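Local coordinates for inactive Zymogen C11 Protease (Parabacteroides distasonis, PDB 6MZO), which is the inactive zymogen of a clostripain-like C11 protease, a family of cysteine peptidases, and probably cleaves peptide bonds once activated, at residues 298-311 and 321-333. Sequence-based numbering, arbitrary orientation.
Sequences MEKAVIYKATTPKA and SYLPVNKYSGLSI
Ala311 and Leu323 form an antiparallel hydrogen-bonded pair at the base of a beta hairpin (310-313 with 321-324): Ala311 N reaches Leu323 O at 2.8 Å and Leu323 N returns to Ala311 O at 2.9 Å. Val325 N extends the pairing with a straight bond (169°) to Pro309 O. Beyond this, the chains part, and a water donating to both Thr308 O and Val325 O spans the opening. Residues 325-331 then fold back along the edge strand 302-307 of the central mixed sheet, meeting it largely through side chains, some of them against backbone atoms. Val325 CG2 packs on Ala311 CB, while CG1 faces Thr307 OG1, itself bonded on a lone pair of Thr308 O. The Tyr328 ring is held between Thr307, across the contact, and the backbone of its own loop: Thr307 CB sits over the centre of one face, a CH-pi contact of 3.7 Å to the centroid, and Gly330 N over that of the other. With CG anti to the backbone N (chi1 -179°), this ring reaches past Thr307 to strand 226-231, where its hydroxyl bonds Ile227 O. A leucine here would probably leave Ile227 O without this hydroxyl partner and Thr307 without its aromatic face. Lys305 runs alongside the ring in the opposite sense, CB at 3.8 Å from Tyr328 CE2, and its chain continues past Ser329 O. Gly330 has a positive phi (88°), and a CB there would crowd Lys305 and Val302. Toward helix 288-301, Leu331 CD1 packs against both Val302 CG2 and Met298 SD, whose chain, bent at chi2 and chi3, brings CE to 3.8 Å from Ser329 CB.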
loop_
_atom_site.group_PDB
_atom_site.type_symbol
_atom_site.label_atom_id
_atom_site.label_comp_id
_atom_site.label_asym_id
_atom_site.label_seq_id
_atom_site.Cartn_x
_atom_site.Cartn_y
_atom_site.Cartn_z
ATOM N N MET A 298 2.913 18.422 -3.009
ATOM C CA MET A 298 3.560 17.113 -3.048
ATOM C C MET A 298 4.704 17.093 -2.054
ATOM O O MET A 298 4.921 16.069 -1.382
ATOM C CB MET A 298 4.109 16.782 -4.431
ATOM C CG MET A 298 3.002 16.390 -5.483
ATOM S SD MET A 298 2.312 14.753 -5.075
ATOM C CE MET A 298 3.641 13.736 -5.833
ATOM N N GLU A 299 5.501 18.171 -1.965
ATOM C CA GLU A 299 6.608 18.192 -0.990
ATOM C C GLU A 299 6.092 17.965 0.431
ATOM O O GLU A 299 6.803 17.381 1.267
ATOM C CB GLU A 299 7.347 19.539 -1.022
ATOM C CG GLU A 299 8.161 19.743 -2.282
ATOM C CD GLU A 299 8.753 21.161 -2.372
ATOM O OE1 GLU A 299 9.111 21.720 -1.317
ATOM O OE2 GLU A 299 8.863 21.709 -3.496
ATOM N N LYS A 300 4.879 18.462 0.717
ATOM C CA LYS A 300 4.339 18.275 2.071
ATOM C C LYS A 300 3.733 16.865 2.273
ATOM O O LYS A 300 3.871 16.306 3.408
ATOM C CB LYS A 300 3.264 19.318 2.392
ATOM C CG LYS A 300 3.812 20.705 2.603
ATOM C CD LYS A 300 2.751 21.753 2.375
ATOM C CE LYS A 300 1.780 21.889 3.521
ATOM N NZ LYS A 300 0.978 23.141 3.347
ATOM N N ALA A 301 3.064 16.355 1.250
ATOM C CA ALA A 301 2.311 15.087 1.318
ATOM C C ALA A 301 3.179 13.871 1.196
ATOM O O ALA A 301 2.969 12.895 1.948
ATOM C CB ALA A 301 1.247 15.036 0.260
ATOM N N VAL A 302 4.186 13.924 0.332
ATOM C CA VAL A 302 5.038 12.750 0.140
ATOM C C VAL A 302 6.316 13.019 0.991
ATOM O O VAL A 302 7.253 13.752 0.536
ATOM C CB VAL A 302 5.331 12.513 -1.299
ATOM C CG1 VAL A 302 6.258 11.253 -1.443
ATOM C CG2 VAL A 302 4.021 12.254 -2.126
ATOM N N ILE A 303 6.360 12.504 2.219
ATOM C CA ILE A 303 7.385 12.938 3.148
ATOM C C ILE A 303 8.675 12.178 2.998
ATOM O O ILE A 303 9.723 12.677 3.454
ATOM C CB ILE A 303 6.933 12.889 4.646
ATOM C CG1 ILE A 303 6.599 11.437 5.053
ATOM C CG2 ILE A 303 5.775 13.881 4.806
ATOM C CD1 ILE A 303 6.567 11.311 6.605
ATOM N N TYR A 304 8.606 11.008 2.338
ATOM C CA TYR A 304 9.803 10.248 2.005
ATOM C C TYR A 304 9.508 9.502 0.745
ATOM O O TYR A 304 8.396 8.963 0.597
ATOM C CB TYR A 304 10.171 9.283 3.143
ATOM C CG TYR A 304 11.386 8.439 2.772
ATOM C CD1 TYR A 304 12.679 8.893 2.993
ATOM C CD2 TYR A 304 11.203 7.225 2.098
ATOM C CE1 TYR A 304 13.754 8.122 2.632
ATOM C CE2 TYR A 304 12.285 6.408 1.708
ATOM C CZ TYR A 304 13.549 6.896 1.946
ATOM O OH TYR A 304 14.690 6.161 1.640
ATOM N N LYS A 305 10.480 9.454 -0.180
ATOM C CA LYS A 305 10.365 8.596 -1.360
ATOM C C LYS A 305 11.749 8.136 -1.779
ATOM O O LYS A 305 12.775 8.821 -1.550
ATOM C CB LYS A 305 9.671 9.292 -2.495
ATOM C CG LYS A 305 10.536 10.437 -3.119
ATOM C CD LYS A 305 9.847 10.979 -4.393
ATOM C CE LYS A 305 10.766 12.031 -5.028
ATOM N NZ LYS A 305 10.834 13.157 -4.116
ATOM N N ALA A 306 11.822 6.947 -2.342
ATOM C CA ALA A 306 13.086 6.473 -2.845
ATOM C C ALA A 306 12.845 5.504 -3.971
ATOM O O ALA A 306 11.866 4.757 -3.988
ATOM C CB ALA A 306 13.921 5.822 -1.745
ATOM N N THR A 307 13.784 5.503 -4.933
ATOM C CA THR A 307 13.717 4.534 -6.002
ATOM C C THR A 307 15.117 4.094 -6.474
ATOM O O THR A 307 16.100 4.877 -6.449
ATOM C CB THR A 307 12.963 5.105 -7.237
ATOM O OG1 THR A 307 12.891 4.109 -8.252
ATOM C CG2 THR A 307 13.725 6.380 -7.813
ATOM N N THR A 308 15.175 2.860 -6.954
ATOM C CA THR A 308 16.343 2.349 -7.675
ATOM C C THR A 308 16.298 2.870 -9.132
ATOM O O THR A 308 15.304 3.469 -9.529
ATOM C CB THR A 308 16.339 0.789 -7.649
ATOM O OG1 THR A 308 15.064 0.317 -8.064
ATOM C CG2 THR A 308 16.602 0.252 -6.212
ATOM N N PRO A 309 17.356 2.605 -9.922
ATOM C CA PRO A 309 17.332 3.047 -11.323
ATOM C C PRO A 309 16.216 2.406 -12.158
ATOM O O PRO A 309 15.630 3.100 -12.996
ATOM C CB PRO A 309 18.714 2.636 -11.828
ATOM C CG PRO A 309 19.549 2.591 -10.641
ATOM C CD PRO A 309 18.652 2.004 -9.582
ATOM N N LYS A 310 15.841 1.159 -11.856
ATOM C CA LYS A 310 14.715 0.509 -12.532
ATOM C C LYS A 310 13.683 -0.003 -11.580
ATOM O O LYS A 310 13.981 -0.150 -10.386
ATOM C CB LYS A 310 15.227 -0.659 -13.348
ATOM C CG LYS A 310 16.246 -0.152 -14.450
ATOM C CD LYS A 310 16.592 -1.137 -15.582
ATOM C CE LYS A 310 17.758 -0.594 -16.480
ATOM N NZ LYS A 310 17.432 0.772 -17.029
ATOM N N ALA A 311 12.504 -0.273 -12.139
ATOM C CA ALA A 311 11.388 -0.891 -11.425
ATOM C C ALA A 311 11.211 -2.281 -12.011
ATOM O O ALA A 311 11.389 -2.494 -13.239
ATOM C CB ALA A 311 10.095 -0.057 -11.567
ATOM N N SER A 321 9.902 -8.129 -16.181
ATOM C CA SER A 321 10.458 -6.966 -16.900
ATOM C C SER A 321 11.139 -5.963 -15.966
ATOM O O SER A 321 10.687 -5.775 -14.861
ATOM C CB SER A 321 9.344 -6.243 -17.657
ATOM O OG SER A 321 8.825 -7.104 -18.658
ATOM N N TYR A 322 12.213 -5.325 -16.417
ATOM C CA TYR A 322 12.775 -4.216 -15.655
ATOM C C TYR A 322 12.668 -3.007 -16.535
ATOM O O TYR A 322 13.135 -3.011 -17.659
ATOM C CB TYR A 322 14.223 -4.452 -15.229
ATOM C CG TYR A 322 14.388 -5.584 -14.244
ATOM C CD1 TYR A 322 14.471 -6.898 -14.683
ATOM C CD2 TYR A 322 14.451 -5.337 -12.876
ATOM C CE1 TYR A 322 14.614 -7.945 -13.789
ATOM C CE2 TYR A 322 14.599 -6.380 -11.959
ATOM C CZ TYR A 322 14.673 -7.685 -12.421
ATOM O OH TYR A 322 14.821 -8.738 -11.537
ATOM N N LEU A 323 12.037 -1.968 -16.023
ATOM C CA LEU A 323 11.820 -0.756 -16.781
ATOM C C LEU A 323 12.469 0.403 -16.037
ATOM O O LEU A 323 12.425 0.475 -14.829
ATOM C CB LEU A 323 10.291 -0.498 -16.962
ATOM C CG LEU A 323 9.517 -1.555 -17.750
ATOM C CD1 LEU A 323 8.019 -1.189 -17.760
ATOM C CD2 LEU A 323 10.001 -1.684 -19.176
ATOM N N PRO A 324 13.023 1.365 -16.753
ATOM C CA PRO A 324 13.704 2.559 -16.229
ATOM C C PRO A 324 12.754 3.506 -15.499
ATOM O O PRO A 324 11.652 3.768 -15.965
ATOM C CB PRO A 324 14.300 3.197 -17.504
ATOM C CG PRO A 324 13.277 2.813 -18.549
ATOM C CD PRO A 324 13.062 1.354 -18.231
ATOM N N VAL A 325 13.169 3.933 -14.303
ATOM C CA VAL A 325 12.456 4.973 -13.554
ATOM C C VAL A 325 13.213 6.233 -13.817
ATOM O O VAL A 325 14.230 6.495 -13.172
ATOM C CB VAL A 325 12.413 4.672 -12.065
ATOM C CG1 VAL A 325 11.741 5.842 -11.312
ATOM C CG2 VAL A 325 11.578 3.411 -11.862
ATOM N N ASN A 326 12.748 6.972 -14.835
ATOM C CA ASN A 326 13.409 8.209 -15.221
ATOM C C ASN A 326 12.812 9.427 -14.509
ATOM O O ASN A 326 13.505 10.421 -14.349
ATOM C CB ASN A 326 13.345 8.430 -16.743
ATOM C CG ASN A 326 14.043 7.329 -17.546
ATOM O OD1 ASN A 326 13.507 6.848 -18.551
ATOM N ND2 ASN A 326 15.226 6.914 -17.101
ATOM N N LYS A 327 11.546 9.348 -14.078
ATOM C CA LYS A 327 10.853 10.417 -13.325
ATOM C C LYS A 327 10.204 9.744 -12.156
ATOM O O LYS A 327 9.567 8.716 -12.348
ATOM C CB LYS A 327 9.782 11.138 -14.146
ATOM C CG LYS A 327 10.474 11.962 -15.320
ATOM C CD LYS A 327 9.439 12.627 -16.157
ATOM C CE LYS A 327 10.129 13.422 -17.290
ATOM N NZ LYS A 327 9.094 13.979 -18.218
ATOM N N TYR A 328 10.353 10.293 -10.953
ATOM C CA TYR A 328 9.805 9.542 -9.805
ATOM C C TYR A 328 9.264 10.505 -8.786
ATOM O O TYR A 328 10.074 11.163 -8.054
ATOM C CB TYR A 328 10.920 8.665 -9.195
ATOM C CG TYR A 328 10.402 7.859 -8.039
ATOM C CD1 TYR A 328 9.490 6.886 -8.269
ATOM C CD2 TYR A 328 10.846 8.085 -6.708
ATOM C CE1 TYR A 328 8.928 6.135 -7.227
ATOM C CE2 TYR A 328 10.305 7.319 -5.643
ATOM C CZ TYR A 328 9.362 6.361 -5.932
ATOM O OH TYR A 328 8.781 5.627 -4.935
ATOM N N SER A 329 7.914 10.616 -8.693
ATOM C CA SER A 329 7.322 11.547 -7.698
ATOM C C SER A 329 6.898 10.838 -6.388
ATOM O O SER A 329 6.575 11.481 -5.378
ATOM C CB SER A 329 6.124 12.284 -8.357
ATOM O OG SER A 329 5.053 11.359 -8.552
ATOM N N GLY A 330 6.966 9.500 -6.398
ATOM C CA GLY A 330 6.571 8.686 -5.228
ATOM C C GLY A 330 5.086 8.353 -5.254
ATOM O O GLY A 330 4.630 7.601 -4.435
ATOM N N LEU A 331 4.329 8.895 -6.240
ATOM C CA LEU A 331 2.898 8.536 -6.348
ATOM C C LEU A 331 2.589 8.194 -7.810
ATOM O O LEU A 331 3.036 8.867 -8.701
ATOM C CB LEU A 331 1.944 9.664 -5.921
ATOM C CG LEU A 331 1.892 9.862 -4.372
ATOM C CD1 LEU A 331 1.036 11.111 -4.105
ATOM C CD2 LEU A 331 1.260 8.674 -3.767
ATOM N N SER A 332 1.817 7.119 -7.981
ATOM C CA SER A 332 1.223 6.816 -9.284
ATOM C C SER A 332 -0.144 7.508 -9.344
ATOM O O SER A 332 -0.717 7.931 -8.288
ATOM C CB SER A 332 1.050 5.296 -9.443
ATOM O OG SER A 332 2.349 4.690 -9.475
ATOM N N ILE A 333 -0.721 7.530 -10.562
ATOM C CA ILE A 333 -2.001 8.144 -10.796
ATOM C C ILE A 333 -2.654 7.404 -11.969
ATOM O O ILE A 333 -1.948 6.963 -12.924
ATOM C CB ILE A 333 -1.893 9.635 -11.078
ATOM C CG1 ILE A 333 -3.213 10.335 -10.900
ATOM C CG2 ILE A 333 -1.336 9.923 -12.542
ATOM C CD1 ILE A 333 -3.685 10.440 -9.363
HETATM O O HOH W 1 15.540 5.999 -10.901
#